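Local coordinates for protein putative acetyl xylan esterase (Cellvibrio japonicus, PDB 2W9X) that removes acetyl groups from the plant cell-wall polysaccharides xylan and glucomannan, with a large preference for glucomannan, at residues P29-G34 / Y56-F61; Q64-K69 / L125-D130; F77-D82 / H107-E112. One frame throughout, in Å; residues are numbered along the deposited sequence.

Contact 1: P29-G34 / Y56-F61; sequences PLHIGG and YFETAF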
loop_
_atom_site.group_PDB
_atom_site.type_symbol
_atom_site.label_atom_id
_atom_site.label_comp_id
_atom_site.label_asym_id
_atom_site.label_seq_id
_atom_site.Cartn_x
_atom_site.Cartn_y
_atom_site.Cartn_z
ATOM N N PRO B 29 -20.263 15.094 32.580
ATOM C CA PRO B 29 -19.068 14.978 31.731
ATOM C C PRO B 29 -19.362 14.168 30.473
ATOM O O PRO B 29 -20.052 13.144 30.536
ATOM C CB PRO B 29 -18.054 14.231 32.612
ATOM C CG PRO B 29 -18.836 13.701 33.775
ATOM C CD PRO B 29 -20.024 14.593 33.947
ATOM N N LEU B 30 -18.838 14.639 29.344
ATOM C CA LEU B 30 -19.104 14.020 28.062
ATOM C C LEU B 30 -17.823 13.871 27.245
ATOM O O LEU B 30 -16.790 14.486 27.561
ATOM C CB LEU B 30 -20.193 14.807 27.308
ATOM C CG LEU B 30 -19.960 15.814 26.174
ATOM C CD1 LEU B 30 -21.260 16.558 25.932
ATOM C CD2 LEU B 30 -18.838 16.792 26.430
ATOM N N HIS B 31 -17.909 13.024 26.221
ATOM C CA HIS B 31 -16.843 12.767 25.263
ATOM C C HIS B 31 -17.364 13.122 23.874
ATOM O O HIS B 31 -18.510 12.815 23.544
ATOM C CB HIS B 31 -16.445 11.287 25.317
ATOM C CG HIS B 31 -15.563 10.847 24.186
ATOM N ND1 HIS B 31 -14.210 11.115 24.148
ATOM C CD2 HIS B 31 -15.838 10.155 23.058
ATOM C CE1 HIS B 31 -13.690 10.602 23.047
ATOM N NE2 HIS B 31 -14.658 10.017 22.365
ATOM N N ILE B 32 -16.523 13.774 23.077
ATOM C CA ILE B 32 -16.905 14.244 21.740
ATOM C C ILE B 32 -16.131 13.526 20.643
ATOM O O ILE B 32 -14.900 13.426 20.694
ATOM C CB ILE B 32 -16.677 15.772 21.567
ATOM C CG1 ILE B 32 -17.438 16.565 22.623
ATOM C CG2 ILE B 32 -17.067 16.220 20.150
ATOM C CD1 ILE B 32 -16.632 17.728 23.224
ATOM N N GLY B 33 -16.870 13.025 19.659
ATOM C CA GLY B 33 -16.281 12.583 18.410
ATOM C C GLY B 33 -16.555 13.566 17.287
ATOM O O GLY B 33 -17.671 14.069 17.141
ATOM N N GLY B 34 -15.526 13.849 16.494
ATOM C CA GLY B 34 -15.687 14.735 15.358
ATOM C C GLY B 34 -15.392 16.173 15.721
ATOM O O GLY B 34 -15.262 16.524 16.913
ATOM N N TYR B 56 -20.430 12.897 17.068
ATOM C CA TYR B 56 -21.100 12.182 18.165
ATOM C C TYR B 56 -20.704 12.668 19.557
ATOM O O TYR B 56 -19.618 13.233 19.752
ATOM C CB TYR B 56 -20.913 10.655 18.053
ATOM C CG TYR B 56 -19.480 10.166 18.057
ATOM C CD1 TYR B 56 -18.849 9.807 19.253
ATOM C CD2 TYR B 56 -18.761 10.041 16.861
ATOM C CE1 TYR B 56 -17.534 9.349 19.262
ATOM C CE2 TYR B 56 -17.445 9.583 16.858
ATOM C CZ TYR B 56 -16.836 9.235 18.059
ATOM O OH TYR B 56 -15.542 8.772 18.064
ATOM N N PHE B 57 -21.602 12.435 20.513
ATOM C CA PHE B 57 -21.409 12.784 21.925
ATOM C C PHE B 57 -21.758 11.578 22.800
ATOM O O PHE B 57 -22.797 10.923 22.584
ATOM C CB PHE B 57 -22.295 13.973 22.314
ATOM C CG PHE B 57 -22.112 15.183 21.438
ATOM C CD1 PHE B 57 -21.192 16.180 21.784
ATOM C CD2 PHE B 57 -22.866 15.343 20.281
ATOM C CE1 PHE B 57 -21.023 17.296 20.978
ATOM C CE2 PHE B 57 -22.697 16.465 19.467
ATOM C CZ PHE B 57 -21.777 17.439 19.815
ATOM N N GLU B 58 -20.889 11.277 23.765
ATOM C CA GLU B 58 -21.081 10.129 24.649
ATOM C C GLU B 58 -21.060 10.543 26.107
ATOM O O GLU B 58 -20.347 11.486 26.485
ATOM C CB GLU B 58 -20.028 9.051 24.412
ATOM C CG GLU B 58 -20.221 8.286 23.106
ATOM C CD GLU B 58 -19.043 7.412 22.766
ATOM O OE1 GLU B 58 -19.233 6.186 22.712
ATOM O OE2 GLU B 58 -17.926 7.940 22.556
ATOM N N THR B 59 -21.855 9.838 26.912
ATOM C CA THR B 59 -21.823 9.992 28.371
ATOM C C THR B 59 -22.159 8.687 29.108
ATOM O O THR B 59 -22.655 7.727 28.500
ATOM C CB THR B 59 -22.702 11.166 28.864
ATOM O OG1 THR B 59 -22.309 11.507 30.192
ATOM C CG2 THR B 59 -24.190 10.821 28.855
ATOM N N ALA B 60 -21.890 8.671 30.418
ATOM C CA ALA B 60 -22.087 7.496 31.260
ATOM C C ALA B 60 -22.410 7.935 32.679
ATOM O O ALA B 60 -21.782 8.864 33.210
ATOM C CB ALA B 60 -20.843 6.603 31.243
ATOM N N PHE B 61 -23.386 7.268 33.293
ATOM C CA PHE B 61 -23.837 7.632 34.642
ATOM C C PHE B 61 -24.638 6.530 35.330
ATOM O O PHE B 61 -25.267 5.695 34.673
ATOM C CB PHE B 61 -24.675 8.915 34.597
ATOM C CG PHE B 61 -25.987 8.756 33.882
ATOM C CD1 PHE B 61 -26.039 8.718 32.488
ATOM C CD2 PHE B 61 -27.171 8.643 34.600
ATOM C CE1 PHE B 61 -27.252 8.563 31.825
ATOM C CE2 PHE B 61 -28.390 8.489 33.946
ATOM C CZ PHE B 61 -28.432 8.449 32.556
#

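Contact 2: Q64-K69 / L125-D130; sequences QSLTLK and LGFYTD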
loop_
_atom_site.group_PDB
_atom_site.type_symbol
_atom_site.label_atom_id
_atom_site.label_comp_id
_atom_site.label_asym_id
_atom_site.label_seq_id
_atom_site.Cartn_x
_atom_site.Cartn_y
_atom_site.Cartn_z
ATOM N N GLN B 64 -31.371 7.291 36.868
ATOM C CA GLN B 64 -32.554 6.898 36.090
ATOM C C GLN B 64 -33.206 7.988 35.228
ATOM O O GLN B 64 -34.280 7.765 34.664
ATOM N N SER B 65 -32.568 9.156 35.125
ATOM C CA SER B 65 -33.094 10.248 34.300
ATOM C C SER B 65 -32.018 10.898 33.440
ATOM O O SER B 65 -30.850 10.952 33.830
ATOM C CB SER B 65 -33.767 11.310 35.167
ATOM O OG SER B 65 -34.950 10.788 35.776
ATOM N N LEU B 66 -32.426 11.385 32.266
ATOM C CA LEU B 66 -31.526 12.078 31.344
ATOM C C LEU B 66 -32.292 13.019 30.410
ATOM O O LEU B 66 -33.353 12.673 29.889
ATOM C CB LEU B 66 -30.708 11.063 30.525
ATOM C CG LEU B 66 -29.495 11.522 29.709
ATOM C CD1 LEU B 66 -28.353 12.015 30.610
ATOM C CD2 LEU B 66 -29.022 10.395 28.815
ATOM N N THR B 67 -31.747 14.213 30.216
ATOM C CA THR B 67 -32.273 15.151 29.236
ATOM C C THR B 67 -31.146 15.579 28.302
ATOM O O THR B 67 -30.013 15.842 28.733
ATOM C CB THR B 67 -32.917 16.392 29.909
ATOM O OG1 THR B 67 -34.077 15.989 30.646
ATOM C CG2 THR B 67 -33.337 17.442 28.878
ATOM N N LEU B 68 -31.469 15.631 27.018
ATOM C CA LEU B 68 -30.582 16.177 26.017
ATOM C C LEU B 68 -31.096 17.560 25.645
ATOM O O LEU B 68 -32.260 17.711 25.273
ATOM C CB LEU B 68 -30.560 15.271 24.783
ATOM C CG LEU B 68 -29.663 14.034 24.719
ATOM C CD1 LEU B 68 -30.055 12.942 25.709
ATOM C CD2 LEU B 68 -29.725 13.479 23.307
ATOM N N LYS B 69 -30.237 18.570 25.776
ATOM C CA LYS B 69 -30.571 19.920 25.348
ATOM C C LYS B 69 -30.061 20.130 23.935
ATOM O O LYS B 69 -28.857 20.029 23.678
ATOM C CB LYS B 69 -29.950 20.966 26.276
ATOM C CG LYS B 69 -30.534 21.040 27.670
ATOM C CD LYS B 69 -29.992 22.261 28.396
ATOM C CE LYS B 69 -30.847 23.519 28.171
ATOM N NZ LYS B 69 -32.010 23.600 29.105
ATOM N N LEU B 125 -26.366 21.126 23.333
ATOM C CA LEU B 125 -26.149 21.835 24.592
ATOM C C LEU B 125 -25.919 20.928 25.812
ATOM O O LEU B 125 -25.919 21.413 26.946
ATOM C CB LEU B 125 -27.306 22.811 24.864
ATOM C CG LEU B 125 -27.533 23.976 23.896
ATOM C CD1 LEU B 125 -28.606 24.918 24.427
ATOM C CD2 LEU B 125 -26.255 24.730 23.715
ATOM N N GLY B 126 -25.741 19.625 25.592
ATOM C CA GLY B 126 -25.324 18.726 26.675
ATOM C C GLY B 126 -26.315 17.707 27.213
ATOM O O GLY B 126 -27.505 17.712 26.857
ATOM N N PHE B 127 -25.786 16.832 28.080
ATOM C CA PHE B 127 -26.539 15.793 28.789
ATOM C C PHE B 127 -26.825 16.226 30.230
ATOM O O PHE B 127 -25.894 16.329 31.039
ATOM C CB PHE B 127 -25.731 14.487 28.836
ATOM C CG PHE B 127 -25.428 13.888 27.486
ATOM C CD1 PHE B 127 -26.395 13.157 26.798
ATOM C CD2 PHE B 127 -24.161 14.018 26.923
ATOM C CE1 PHE B 127 -26.114 12.589 25.556
ATOM C CE2 PHE B 127 -23.870 13.452 25.680
ATOM C CZ PHE B 127 -24.850 12.733 24.995
ATOM N N TYR B 128 -28.106 16.436 30.549
ATOM C CA TYR B 128 -28.529 16.954 31.856
ATOM C C TYR B 128 -29.246 15.907 32.719
ATOM O O TYR B 128 -29.977 15.052 32.192
ATOM C CB TYR B 128 -29.388 18.216 31.679
ATOM C CG TYR B 128 -28.560 19.445 31.362
ATOM C CD1 TYR B 128 -28.451 20.483 32.279
ATOM C CD2 TYR B 128 -27.862 19.554 30.154
ATOM C CE1 TYR B 128 -27.679 21.612 32.002
ATOM C CE2 TYR B 128 -27.081 20.677 29.868
ATOM C CZ TYR B 128 -26.996 21.701 30.794
ATOM O OH TYR B 128 -26.229 22.815 30.521
ATOM N N THR B 129 -29.020 15.980 34.042
ATOM C CA THR B 129 -29.531 14.969 34.976
ATOM C C THR B 129 -30.023 15.577 36.293
ATOM O O THR B 129 -30.066 16.802 36.466
ATOM C CB THR B 129 -28.441 13.917 35.336
ATOM O OG1 THR B 129 -27.449 13.850 34.282
ATOM C CG2 THR B 129 -29.068 12.524 35.540
ATOM N N ASP B 130 -30.414 14.683 37.200
ATOM C CA ASP B 130 -30.659 14.996 38.601
ATOM C C ASP B 130 -29.304 15.020 39.324
ATOM O O ASP B 130 -28.450 14.164 39.071
ATOM C CB ASP B 130 -31.579 13.939 39.218
#

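Contact 3: F77-D82 / H107-E112; sequences FRLIVD and HRVRLE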
loop_
_atom_site.group_PDB
_atom_site.type_symbol
_atom_site.label_atom_id
_atom_site.label_comp_id
_atom_site.label_asym_id
_atom_site.label_seq_id
_atom_site.Cartn_x
_atom_site.Cartn_y
_atom_site.Cartn_z
ATOM N N PHE B 77 -30.735 12.772 14.035
ATOM C CA PHE B 77 -29.809 12.100 14.935
ATOM C C PHE B 77 -30.353 10.732 15.253
ATOM O O PHE B 77 -31.554 10.499 15.161
ATOM C CB PHE B 77 -29.714 12.835 16.292
ATOM C CG PHE B 77 -29.145 14.217 16.215
ATOM C CD1 PHE B 77 -27.781 14.431 16.410
ATOM C CD2 PHE B 77 -29.973 15.309 15.980
ATOM C CE1 PHE B 77 -27.243 15.719 16.353
ATOM C CE2 PHE B 77 -29.451 16.597 15.929
ATOM C CZ PHE B 77 -28.085 16.804 16.116
ATOM N N ARG B 78 -29.470 9.833 15.670
ATOM C CA ARG B 78 -29.923 8.696 16.448
ATOM C C ARG B 78 -29.315 8.696 17.854
ATOM O O ARG B 78 -28.189 9.185 18.073
ATOM C CB ARG B 78 -29.745 7.362 15.700
ATOM C CG ARG B 78 -28.322 6.899 15.532
ATOM C CD ARG B 78 -28.217 5.732 14.555
ATOM N NE ARG B 78 -26.843 5.221 14.571
ATOM C CZ ARG B 78 -26.391 4.208 13.848
ATOM N NH1 ARG B 78 -25.125 3.840 13.978
ATOM N NH2 ARG B 78 -27.190 3.566 13.002
ATOM N N LEU B 79 -30.096 8.183 18.800
ATOM C CA LEU B 79 -29.691 8.093 20.195
ATOM C C LEU B 79 -29.570 6.633 20.602
ATOM O O LEU B 79 -30.511 5.862 20.457
ATOM C CB LEU B 79 -30.695 8.830 21.089
ATOM C CG LEU B 79 -30.491 8.876 22.607
ATOM C CD1 LEU B 79 -29.249 9.668 22.951
ATOM C CD2 LEU B 79 -31.705 9.514 23.267
ATOM N N ILE B 80 -28.400 6.263 21.114
ATOM C CA ILE B 80 -28.138 4.884 21.492
ATOM C C ILE B 80 -27.932 4.773 23.006
ATOM O O ILE B 80 -26.906 5.216 23.537
ATOM C CB ILE B 80 -26.933 4.304 20.710
ATOM C CG1 ILE B 80 -27.133 4.501 19.198
ATOM C CG2 ILE B 80 -26.712 2.837 21.064
ATOM C CD1 ILE B 80 -25.881 4.257 18.344
ATOM N N VAL B 81 -28.925 4.189 23.680
ATOM C CA VAL B 81 -28.894 3.979 25.123
ATOM C C VAL B 81 -28.540 2.516 25.404
ATOM O O VAL B 81 -29.290 1.613 25.032
ATOM C CB VAL B 81 -30.252 4.357 25.778
ATOM C CG1 VAL B 81 -30.239 4.084 27.285
ATOM C CG2 VAL B 81 -30.583 5.816 25.522
ATOM N N ASP B 82 -27.388 2.299 26.044
ATOM C CA ASP B 82 -26.887 0.960 26.408
ATOM C C ASP B 82 -26.826 -0.065 25.250
ATOM O O ASP B 82 -26.085 0.113 24.268
ATOM C CB ASP B 82 -27.679 0.406 27.604
ATOM C CG ASP B 82 -27.528 1.263 28.842
ATOM O OD1 ASP B 82 -26.376 1.564 29.215
ATOM O OD2 ASP B 82 -28.558 1.637 29.442
ATOM N N HIS B 107 -25.566 3.414 33.134
ATOM C CA HIS B 107 -25.947 3.646 31.736
ATOM C C HIS B 107 -24.851 4.269 30.876
ATOM O O HIS B 107 -24.100 5.128 31.337
ATOM C CB HIS B 107 -27.183 4.536 31.670
ATOM C CG HIS B 107 -28.338 4.015 32.459
ATOM N ND1 HIS B 107 -29.300 3.191 31.914
ATOM C CD2 HIS B 107 -28.680 4.191 33.756
ATOM C CE1 HIS B 107 -30.188 2.884 32.842
ATOM N NE2 HIS B 107 -29.837 3.481 33.968
ATOM N N ARG B 108 -24.778 3.826 29.620
ATOM C CA ARG B 108 -23.940 4.455 28.594
ATOM C C ARG B 108 -24.853 5.010 27.505
ATOM O O ARG B 108 -25.765 4.314 27.052
ATOM C CB ARG B 108 -22.925 3.457 28.003
ATOM C CG ARG B 108 -21.835 3.039 28.999
ATOM C CD ARG B 108 -20.680 2.273 28.370
ATOM N NE ARG B 108 -21.008 0.876 28.075
ATOM C CZ ARG B 108 -21.134 0.369 26.847
ATOM N NH1 ARG B 108 -20.966 1.137 25.770
ATOM N NH2 ARG B 108 -21.432 -0.916 26.692
ATOM N N VAL B 109 -24.631 6.267 27.111
ATOM C CA VAL B 109 -25.475 6.933 26.108
ATOM C C VAL B 109 -24.641 7.595 25.000
ATOM O O VAL B 109 -23.749 8.391 25.284
ATOM C CB VAL B 109 -26.419 7.979 26.750
ATOM C CG1 VAL B 109 -27.248 8.687 25.690
ATOM C CG2 VAL B 109 -27.333 7.330 27.793
ATOM N N ARG B 110 -24.963 7.266 23.748
ATOM C CA ARG B 110 -24.267 7.788 22.567
ATOM C C ARG B 110 -25.263 8.460 21.616
ATOM O O ARG B 110 -26.216 7.825 21.159
ATOM C CB ARG B 110 -23.547 6.636 21.849
ATOM C CG ARG B 110 -22.693 7.034 20.643
ATOM C CD ARG B 110 -21.968 5.822 20.086
ATOM N NE ARG B 110 -21.199 6.139 18.884
ATOM C CZ ARG B 110 -19.873 6.220 18.827
ATOM N NH1 ARG B 110 -19.126 6.009 19.904
ATOM N NH2 ARG B 110 -19.285 6.500 17.672
ATOM N N LEU B 111 -25.050 9.747 21.344
ATOM C CA LEU B 111 -25.866 10.494 20.389
ATOM C C LEU B 111 -25.057 10.675 19.105
ATOM O O LEU B 111 -23.889 11.091 19.169
ATOM C CB LEU B 111 -26.248 11.861 20.975
ATOM C CG LEU B 111 -26.825 12.947 20.054
ATOM C CD1 LEU B 111 -28.299 12.702 19.742
ATOM C CD2 LEU B 111 -26.619 14.347 20.653
ATOM N N GLU B 112 -25.659 10.360 17.951
ATOM C CA GLU B 112 -24.952 10.474 16.661
ATOM C C GLU B 112 -25.701 11.309 15.624
ATOM O O GLU B 112 -26.886 11.102 15.385
ATOM C CB GLU B 112 -24.673 9.081 16.058
ATOM C CG GLU B 112 -23.803 8.164 16.930
ATOM C CD GLU B 112 -23.641 6.758 16.387
ATOM O OE1 GLU B 112 -24.427 6.310 15.515
ATOM O OE2 GLU B 112 -22.704 6.083 16.849
#

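Contact 1: P29-G34 / Y56-F61
Gly33 CA sits over one face of the Tyr56 ring, near its centre and 3.5 Å from the centroid, a CH-pi contact between the paired strands. Tyr56 CG lies between its own N and carbonyl carbon (chi1 59°), and chi2 of 92° turns the ring so that one face meets Gly33 CA. The His31 ring meets Glu58 at its edge, where CD2 is 3.1 Å from OE2. This is not a hydrogen bond: His31 NE2 goes to Asp191, and Glu58 OE2 pairs with Arg141. Phe57 approaches its neighbours obliquely, with CD1 3.9 Å from Ile32 CG1 and also near Leu30 CD1.

The strands are antiparallel, at 157°. His31 and Glu58 form a hydrogen-bonded pair, with Glu58 N 2.8 Å from His31 O. Gly33 and Tyr56 form the next one. Near the start of the first segment, Thr59 OG1 donates to Pro29 O at 2.8 Å.

Strand 31-33 joins one side of strand 56-62, and strand 108-113 bonds to the other. Leu30, Ile32 and Phe57 face strands 47-50 and 122-128 of the second sheet of the N-terminal sandwich. Tyr56 and His31 reach Asp191, at the start of strand 191-196 in the catalytic domain.

Contact 2: Q64-K69 / L125-D130
Thr67 and Tyr128 hold each other by two backbone hydrogen bonds. Tyr128 N is 2.7 Å from Thr67 O, with an almost straight N-H...O angle of 178°. Thr67 N returns a bond to Tyr128 O. The segments are neighbouring antiparallel strands in the five-stranded sheet of the N-terminal beta-sandwich.

Further on, the pairing is interrupted by a beta bulge. Leu125 and Gly126 together lie opposite Lys69. Lys69 N donates to Gly126 O at 3.1 Å, and Leu125 N donates to Lys69 O at 2.7 Å. Gly126 has a positive phi of 110°, where a side chain would press on the carbonyl O of Leu125. The bulge brings the CB atoms of Lys69 and Leu125 to 3.5 Å.

Leu66, Leu68 and Phe127 face the core of the sandwich. Leu68 lies beside Phe127 and points the same way, with its CD1 3.8 Å from Phe127 CD1. Leu66 CD1 comes against Phe127 CB. Across this interface lie Val109 and Leu111 of strand 108-113 and Phe57 of strand 56-62.

On the other side of the sheet, Lys69 passes over the ring of Tyr128. Its NZ forms a salt bridge with Asp96, and any cation-pi attraction to the ring is weak at most. The aliphatic part makes the closer contact: Lys69 CD stands over the face, offset toward the rim, 3.6 Å from Tyr128 CE2.

Contact 3: F77-D82 / H107-E112
Strands 77-81 and 108-112 are antiparallel neighbours in the six-stranded sheet of the N-terminal beta-sandwich. Arg78 with Glu112 and Ile80 with Arg110 are hydrogen-bonded pairs. Leu79 with Leu111 and Val81 with Val109 are non-hydrogen-bonded pairs between and beyond them.

One face carries a salt-bridge network. Arg78 and Glu112 lie side by side and point the same way. Arg78 approaches side-on, and both of its donors go to one oxygen: NE is 2.8 Å and NH1 3.0 Å from Glu112 OE1. The guanidinium and carboxylate planes are 26° apart, nearly coplanar, and OE1 lies near the guanidinium plane. The other oxygen, Glu112 OE2, accepts from Arg110 NE through its anti lone pair and also pairs with Lys186. Positive groups on both carboxylate oxygens probably keep Glu112 ionised. Ile80 CD1 packs against this carboxylate, 3.8 Å from Glu112 OE1.

At the other end of the ladder the Asp82 carboxylate holds the start of strand 108-113. Asp82 OD1 accepts from Arg108 N at 2.8 Å. Asp82 OD2 uses its syn lone pair for His107 ND1 at 3.0 Å, with the two planes 35° apart. The backbone adds a bond from Asp82 N to Arg108 O.

The opposite face is apolar. Leu79 CD1, placed by a chi2 of 66°, crosses to Val109 CG1 at 3.5 Å. Leu111 CD1 meets Phe77 CB at 3.7 Å.

Strand 87-93 flanks strand 76-81, and strand 56-62 flanks strand 108-113. The apolar face packs on strands 67-72 and 122-128 of the second sheet. The charged face reaches Lys186 of helix 180-187 and Tyr192 of strand 191-196.

From the N terminus, contact 1 comes first. It closes a loop of 21 residues that holds strands 37-39 and 47-50, and it is complete before the others open. Contact 2 opens at 64-69 and closes only at 125-130. Contact 3 is nested inside that loop, and none of the three cross. Contacts 1 and 3 belong to one sheet, where strands 56-62 and 108-113 are neighbours, joined by Thr59 O with Val109 N. Contact 2 belongs to the facing sheet. The two layers meet in the core: Phe127 packs on Thr59, Leu66 on Val109, and Leu68 on Leu79 and Leu111.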